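Long-range contacts in Afp3 (Serratia entomophila, PDB 6RBN), which probably forms the contractile sheath around the inner tube of the anti-feeding prophage, a phage-tail-like injection system: residues Ile47-Ser52 against Pro125-Pro130; Gly51-Tyr56 against Thr110-Leu115. One frame throughout, in Å; residues are numbered along the deposited sequence.

Interaction 1 (Ile47-Ser52 against Pro125-Pro130); sequences ITRIGS and PCYLYP
The Tyr127 ring has the aliphatic part of Arg49 over one face: CG lies above the ring, and Arg49 CB comes within 3.6 Å of Tyr127 CE1. The Arg49 chain runs extended, with CG anti to the backbone N (chi1 -175°), and brings its guanidinium beyond the ring, the two planes 75° apart. Tyr127 OH sits at the guanidinium edge but is hydrogen-bonded to Glu152; Pro125 CB approaches the guanidinium obliquely, 3.6 Å from Arg49 NH2. Ile47 sends one branch to each tyrosine, both obliquely to the ring: CG2 is 3.8 Å from Tyr127 CD1, and CG1 is 3.6 Å from Tyr129 CD1. Beneath these side chains Thr48 and Leu128 form an antiparallel hydrogen-bonded pair. Leu128 N reaches Thr48 O at 3.0 Å, nearly along the C=O axis, and Thr48 N returns to Leu128 O at 3.1 Å in the carbonyl plane. Towards Pro125 the pairing loosens, and Ile50 N makes only weak bonds to Pro125 O and Cys126 O. Across the sheet from Tyr127, Leu128 CD1 meets Ile50 CG1 at 3.7 Å, their side chains crossing at about a right angle. Strand 31-34, parallel to 127-130, completes the small mixed sheet, with strand 48-49 outermost in this chain. Two firm backbone bonds thus set the pairing, while Arg49 packs its hydrocarbon chain on Tyr127 and its guanidinium on Pro125, making no salt bridge to 125-130.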
loop_
_atom_site.group_PDB
_atom_site.type_symbol
_atom_site.label_atom_id
_atom_site.label_comp_id
_atom_site.label_asym_id
_atom_site.label_seq_id
_atom_site.Cartn_x
_atom_site.Cartn_y
_atom_site.Cartn_z
ATOM N N ILE D 47 -68.481 -6.008 24.927
ATOM C CA ILE D 47 -67.253 -5.820 25.688
ATOM C C ILE D 47 -66.579 -4.541 25.218
ATOM O O ILE D 47 -66.319 -4.372 24.021
ATOM C CB ILE D 47 -66.315 -7.029 25.529
ATOM C CG1 ILE D 47 -66.938 -8.270 26.161
ATOM C CG2 ILE D 47 -64.956 -6.741 26.128
ATOM C CD1 ILE D 47 -66.201 -9.541 25.853
ATOM N N THR D 48 -66.301 -3.638 26.156
ATOM C CA THR D 48 -65.680 -2.358 25.852
ATOM C C THR D 48 -64.303 -2.271 26.493
ATOM O O THR D 48 -64.062 -2.836 27.562
ATOM C CB THR D 48 -66.536 -1.192 26.339
ATOM O OG1 THR D 48 -66.698 -1.284 27.759
ATOM C CG2 THR D 48 -67.895 -1.227 25.681
ATOM N N ARG D 49 -63.406 -1.544 25.834
ATOM C CA ARG D 49 -62.056 -1.330 26.334
ATOM C C ARG D 49 -62.009 -0.046 27.151
ATOM O O ARG D 49 -62.497 0.997 26.706
ATOM C CB ARG D 49 -61.059 -1.253 25.179
ATOM C CG ARG D 49 -59.619 -1.141 25.625
ATOM C CD ARG D 49 -58.676 -1.072 24.446
ATOM N NE ARG D 49 -57.288 -0.994 24.880
ATOM C CZ ARG D 49 -56.655 0.144 25.143
ATOM N NH1 ARG D 49 -57.287 1.301 25.018
ATOM N NH2 ARG D 49 -55.389 0.124 25.533
ATOM N N ILE D 50 -61.425 -0.126 28.342
ATOM C CA ILE D 50 -61.362 0.991 29.278
ATOM C C ILE D 50 -59.886 1.266 29.536
ATOM O O ILE D 50 -59.278 0.669 30.429
ATOM C CB ILE D 50 -62.121 0.693 30.576
ATOM C CG1 ILE D 50 -63.574 0.368 30.259
ATOM C CG2 ILE D 50 -62.098 1.875 31.510
ATOM C CD1 ILE D 50 -64.324 1.498 29.603
ATOM N N GLY D 51 -59.310 2.191 28.764
ATOM C CA GLY D 51 -57.870 2.384 28.790
ATOM C C GLY D 51 -57.350 3.042 30.052
ATOM O O GLY D 51 -56.184 2.856 30.411
ATOM N N SER D 52 -58.188 3.810 30.740
ATOM C CA SER D 52 -57.791 4.469 31.975
ATOM C C SER D 52 -59.033 4.677 32.825
ATOM O O SER D 52 -60.144 4.322 32.430
ATOM C CB SER D 52 -57.083 5.794 31.693
ATOM O OG SER D 52 -57.964 6.724 31.092
ATOM N N PRO D 125 -55.273 -2.182 30.047
ATOM C CA PRO D 125 -56.319 -1.850 29.061
ATOM C C PRO D 125 -57.725 -2.232 29.499
ATOM O O PRO D 125 -58.689 -1.660 28.976
ATOM C CB PRO D 125 -55.871 -2.625 27.814
ATOM C CG PRO D 125 -54.400 -2.815 27.990
ATOM C CD PRO D 125 -54.214 -3.022 29.462
ATOM N N CYS D 126 -57.869 -3.228 30.385
ATOM C CA CYS D 126 -59.039 -3.429 31.247
ATOM C C CYS D 126 -60.385 -3.542 30.527
ATOM O O CYS D 126 -61.187 -2.607 30.571
ATOM C CB CYS D 126 -59.100 -2.298 32.277
ATOM S SG CYS D 126 -60.294 -2.520 33.612
ATOM N N TYR D 127 -60.614 -4.625 29.795
ATOM C CA TYR D 127 -61.904 -4.859 29.161
ATOM C C TYR D 127 -62.989 -5.105 30.206
ATOM O O TYR D 127 -62.741 -5.699 31.256
ATOM C CB TYR D 127 -61.823 -6.040 28.193
ATOM C CG TYR D 127 -61.011 -5.735 26.962
ATOM C CD1 TYR D 127 -61.586 -5.108 25.866
ATOM C CD2 TYR D 127 -59.664 -6.035 26.909
ATOM C CE1 TYR D 127 -60.846 -4.814 24.748
ATOM C CE2 TYR D 127 -58.915 -5.740 25.799
ATOM C CZ TYR D 127 -59.508 -5.131 24.719
ATOM O OH TYR D 127 -58.760 -4.841 23.606
ATOM N N LEU D 128 -64.194 -4.615 29.920
ATOM C CA LEU D 128 -65.335 -4.760 30.814
ATOM C C LEU D 128 -66.503 -5.393 30.075
ATOM O O LEU D 128 -66.714 -5.129 28.891
ATOM C CB LEU D 128 -65.800 -3.422 31.387
ATOM C CG LEU D 128 -64.868 -2.602 32.268
ATOM C CD1 LEU D 128 -65.612 -1.379 32.758
ATOM C CD2 LEU D 128 -64.335 -3.415 33.420
ATOM N N TYR D 129 -67.266 -6.215 30.786
ATOM C CA TYR D 129 -68.509 -6.787 30.268
ATOM C C TYR D 129 -69.623 -6.552 31.273
ATOM O O TYR D 129 -69.726 -7.290 32.269
ATOM C CB TYR D 129 -68.350 -8.278 29.986
ATOM C CG TYR D 129 -69.595 -8.918 29.422
ATOM C CD1 TYR D 129 -69.988 -8.672 28.115
ATOM C CD2 TYR D 129 -70.370 -9.775 30.190
ATOM C CE1 TYR D 129 -71.120 -9.254 27.592
ATOM C CE2 TYR D 129 -71.504 -10.362 29.673
ATOM C CZ TYR D 129 -71.871 -10.095 28.374
ATOM O OH TYR D 129 -73.000 -10.676 27.852
ATOM N N PRO D 130 -70.476 -5.543 31.071
ATOM C CA PRO D 130 -71.577 -5.304 32.014
ATOM C C PRO D 130 -72.664 -6.366 31.936
ATOM O O PRO D 130 -73.316 -6.543 30.904
ATOM C CB PRO D 130 -72.098 -3.925 31.601
ATOM C CG PRO D 130 -71.709 -3.784 30.181
ATOM C CD PRO D 130 -70.411 -4.510 30.023
#

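Interaction 2 (Gly51-Tyr56 against Thr110-Leu115); sequences GSWLDY and TASVAL
Leu115 supplies the apolar and CH-pi contacts between 51-56 and 110-115. It points CD1 over one face of the Tyr56 ring, 3.9 Å from its centroid and 27° off the normal, offset towards the rim on the CD1-CE1 side. The same leucine places CB at the edge of the Trp53 indole, in plane, 3.7 Å from CZ3. Both aromatic groups leave helix 53-59 with CG anti to the backbone N (chi1 near 180° in both), and Tyr56 CB in turn rests over one face of the indole. Phe60 also meets the Tyr56 ring, with planes at about 20°. This is helix-to-helix packing: Trp53 and Tyr56, three residues apart, reach across to Ser112 and Leu115, likewise three apart, on helix 111-120, so the N-terminal part of each helix faces that of the other while their backbones stay 8.0 Å apart at the nearest CA atoms, those of Trp53 and Leu115. Polar atoms enter as neighbours of ring edges. Ser112 O is 3.3 Å from Trp53 CH2, near the indole plane, and Ser112 OG stands 3.4 Å from Tyr56 CE2 at the phenol edge. That hydroxyl is hydrogen-bonded to Ser62 O, which satisfies it and ties it to the loop after helix 53-59. Tyr56 OH reaches past the serine hydroxyl to lie 3.4 Å from Ser112 CB.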
loop_
_atom_site.group_PDB
_atom_site.type_symbol
_atom_site.label_atom_id
_atom_site.label_comp_id
_atom_site.label_asym_id
_atom_site.label_seq_id
_atom_site.Cartn_x
_atom_site.Cartn_y
_atom_site.Cartn_z
ATOM N N GLY D 51 -59.310 2.191 28.764
ATOM C CA GLY D 51 -57.870 2.384 28.790
ATOM C C GLY D 51 -57.350 3.042 30.052
ATOM O O GLY D 51 -56.184 2.856 30.411
ATOM N N SER D 52 -58.188 3.810 30.740
ATOM C CA SER D 52 -57.791 4.469 31.975
ATOM C C SER D 52 -59.033 4.677 32.825
ATOM O O SER D 52 -60.144 4.322 32.430
ATOM C CB SER D 52 -57.083 5.794 31.693
ATOM O OG SER D 52 -57.964 6.724 31.092
ATOM N N TRP D 53 -58.842 5.264 34.008
ATOM C CA TRP D 53 -59.984 5.576 34.862
ATOM C C TRP D 53 -60.809 6.718 34.282
ATOM O O TRP D 53 -62.020 6.798 34.512
ATOM C CB TRP D 53 -59.512 5.914 36.274
ATOM C CG TRP D 53 -60.629 6.276 37.192
ATOM C CD1 TRP D 53 -60.958 7.523 37.623
ATOM C CD2 TRP D 53 -61.594 5.389 37.761
ATOM N NE1 TRP D 53 -62.056 7.466 38.441
ATOM C CE2 TRP D 53 -62.466 6.166 38.542
ATOM C CE3 TRP D 53 -61.798 4.010 37.696
ATOM C CZ2 TRP D 53 -63.526 5.615 39.249
ATOM C CZ3 TRP D 53 -62.849 3.463 38.398
ATOM C CH2 TRP D 53 -63.699 4.262 39.164
ATOM N N LEU D 54 -60.169 7.605 33.518
ATOM C CA LEU D 54 -60.888 8.687 32.857
ATOM C C LEU D 54 -61.825 8.151 31.779
ATOM O O LEU D 54 -62.874 8.744 31.509
ATOM C CB LEU D 54 -59.892 9.674 32.255
ATOM C CG LEU D 54 -60.395 11.010 31.719
ATOM C CD1 LEU D 54 -61.482 11.587 32.606
ATOM C CD2 LEU D 54 -59.247 11.968 31.647
ATOM N N ASP D 55 -61.459 7.033 31.149
ATOM C CA ASP D 55 -62.340 6.425 30.160
ATOM C C ASP D 55 -63.537 5.761 30.823
ATOM O O ASP D 55 -64.607 5.643 30.217
ATOM C CB ASP D 55 -61.568 5.414 29.315
ATOM C CG ASP D 55 -60.559 6.071 28.398
ATOM O OD1 ASP D 55 -60.784 7.233 27.998
ATOM O OD2 ASP D 55 -59.541 5.426 28.068
ATOM N N TYR D 56 -63.376 5.316 32.071
ATOM C CA TYR D 56 -64.487 4.696 32.785
ATOM C C TYR D 56 -65.528 5.727 33.193
ATOM O O TYR D 56 -66.732 5.453 33.153
ATOM C CB TYR D 56 -63.971 3.944 34.011
ATOM C CG TYR D 56 -65.062 3.274 34.812
ATOM C CD1 TYR D 56 -65.685 2.127 34.347
ATOM C CD2 TYR D 56 -65.465 3.788 36.036
ATOM C CE1 TYR D 56 -66.678 1.513 35.077
ATOM C CE2 TYR D 56 -66.459 3.181 36.769
ATOM C CZ TYR D 56 -67.060 2.045 36.284
ATOM O OH TYR D 56 -68.050 1.436 37.014
ATOM N N THR D 110 -70.798 -1.819 43.990
ATOM C CA THR D 110 -69.389 -2.076 44.262
ATOM C C THR D 110 -68.570 -2.317 43.002
ATOM O O THR D 110 -67.375 -2.616 43.105
ATOM C CB THR D 110 -69.242 -3.281 45.196
ATOM O OG1 THR D 110 -69.839 -4.430 44.588
ATOM C CG2 THR D 110 -69.898 -3.022 46.543
ATOM N N ALA D 111 -69.171 -2.206 41.819
ATOM C CA ALA D 111 -68.427 -2.458 40.592
ATOM C C ALA D 111 -67.510 -1.300 40.232
ATOM O O ALA D 111 -66.427 -1.522 39.683
ATOM C CB ALA D 111 -69.388 -2.741 39.440
ATOM N N SER D 112 -67.916 -0.068 40.531
ATOM C CA SER D 112 -67.051 1.076 40.289
ATOM C C SER D 112 -65.961 1.213 41.339
ATOM O O SER D 112 -64.913 1.798 41.052
ATOM C CB SER D 112 -67.877 2.360 40.239
ATOM O OG SER D 112 -67.043 3.486 40.054
ATOM N N VAL D 113 -66.188 0.696 42.546
ATOM C CA VAL D 113 -65.158 0.717 43.578
ATOM C C VAL D 113 -64.074 -0.301 43.257
ATOM O O VAL D 113 -62.886 -0.057 43.507
ATOM C CB VAL D 113 -65.807 0.466 44.956
ATOM C CG1 VAL D 113 -64.777 0.450 46.073
ATOM C CG2 VAL D 113 -66.869 1.513 45.237
ATOM N N ALA D 114 -64.450 -1.434 42.659
ATOM C CA ALA D 114 -63.486 -2.491 42.368
ATOM C C ALA D 114 -62.532 -2.105 41.245
ATOM O O ALA D 114 -61.406 -2.612 41.197
ATOM C CB ALA D 114 -64.217 -3.787 42.022
ATOM N N LEU D 115 -62.944 -1.216 40.337
ATOM C CA LEU D 115 -62.010 -0.772 39.309
ATOM C C LEU D 115 -61.045 0.287 39.805
ATOM O O LEU D 115 -59.932 0.377 39.282
ATOM C CB LEU D 115 -62.734 -0.229 38.082
ATOM C CG LEU D 115 -63.321 -1.277 37.157
ATOM C CD1 LEU D 115 -63.901 -0.582 35.973
ATOM C CD2 LEU D 115 -62.238 -2.230 36.729
#

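How the interactions relate
Of the parts in contact, strand 48-49 comes first, after strand 31-34 of the same sheet, and runs through Gly51 and Ser52, which both contacts share, into helix 53-59. That helix meets 111-120 in interaction 2, closing a loop in which residues 68-105 are not modelled. The chain then leaves helix 111-120 and returns as strand 127-130 beside strand 48-49, so interaction 1 closes a wider loop around interaction 2: the two nest, with centres about 9 Å apart. They touch where Leu128 CD1 packs on Leu115 CD1, at 3.7 Å, and on Tyr56, while Cys126 also meets Leu115 and Ile50 meets Tyr56. Helix pair and small sheet thereby share one apolar layer.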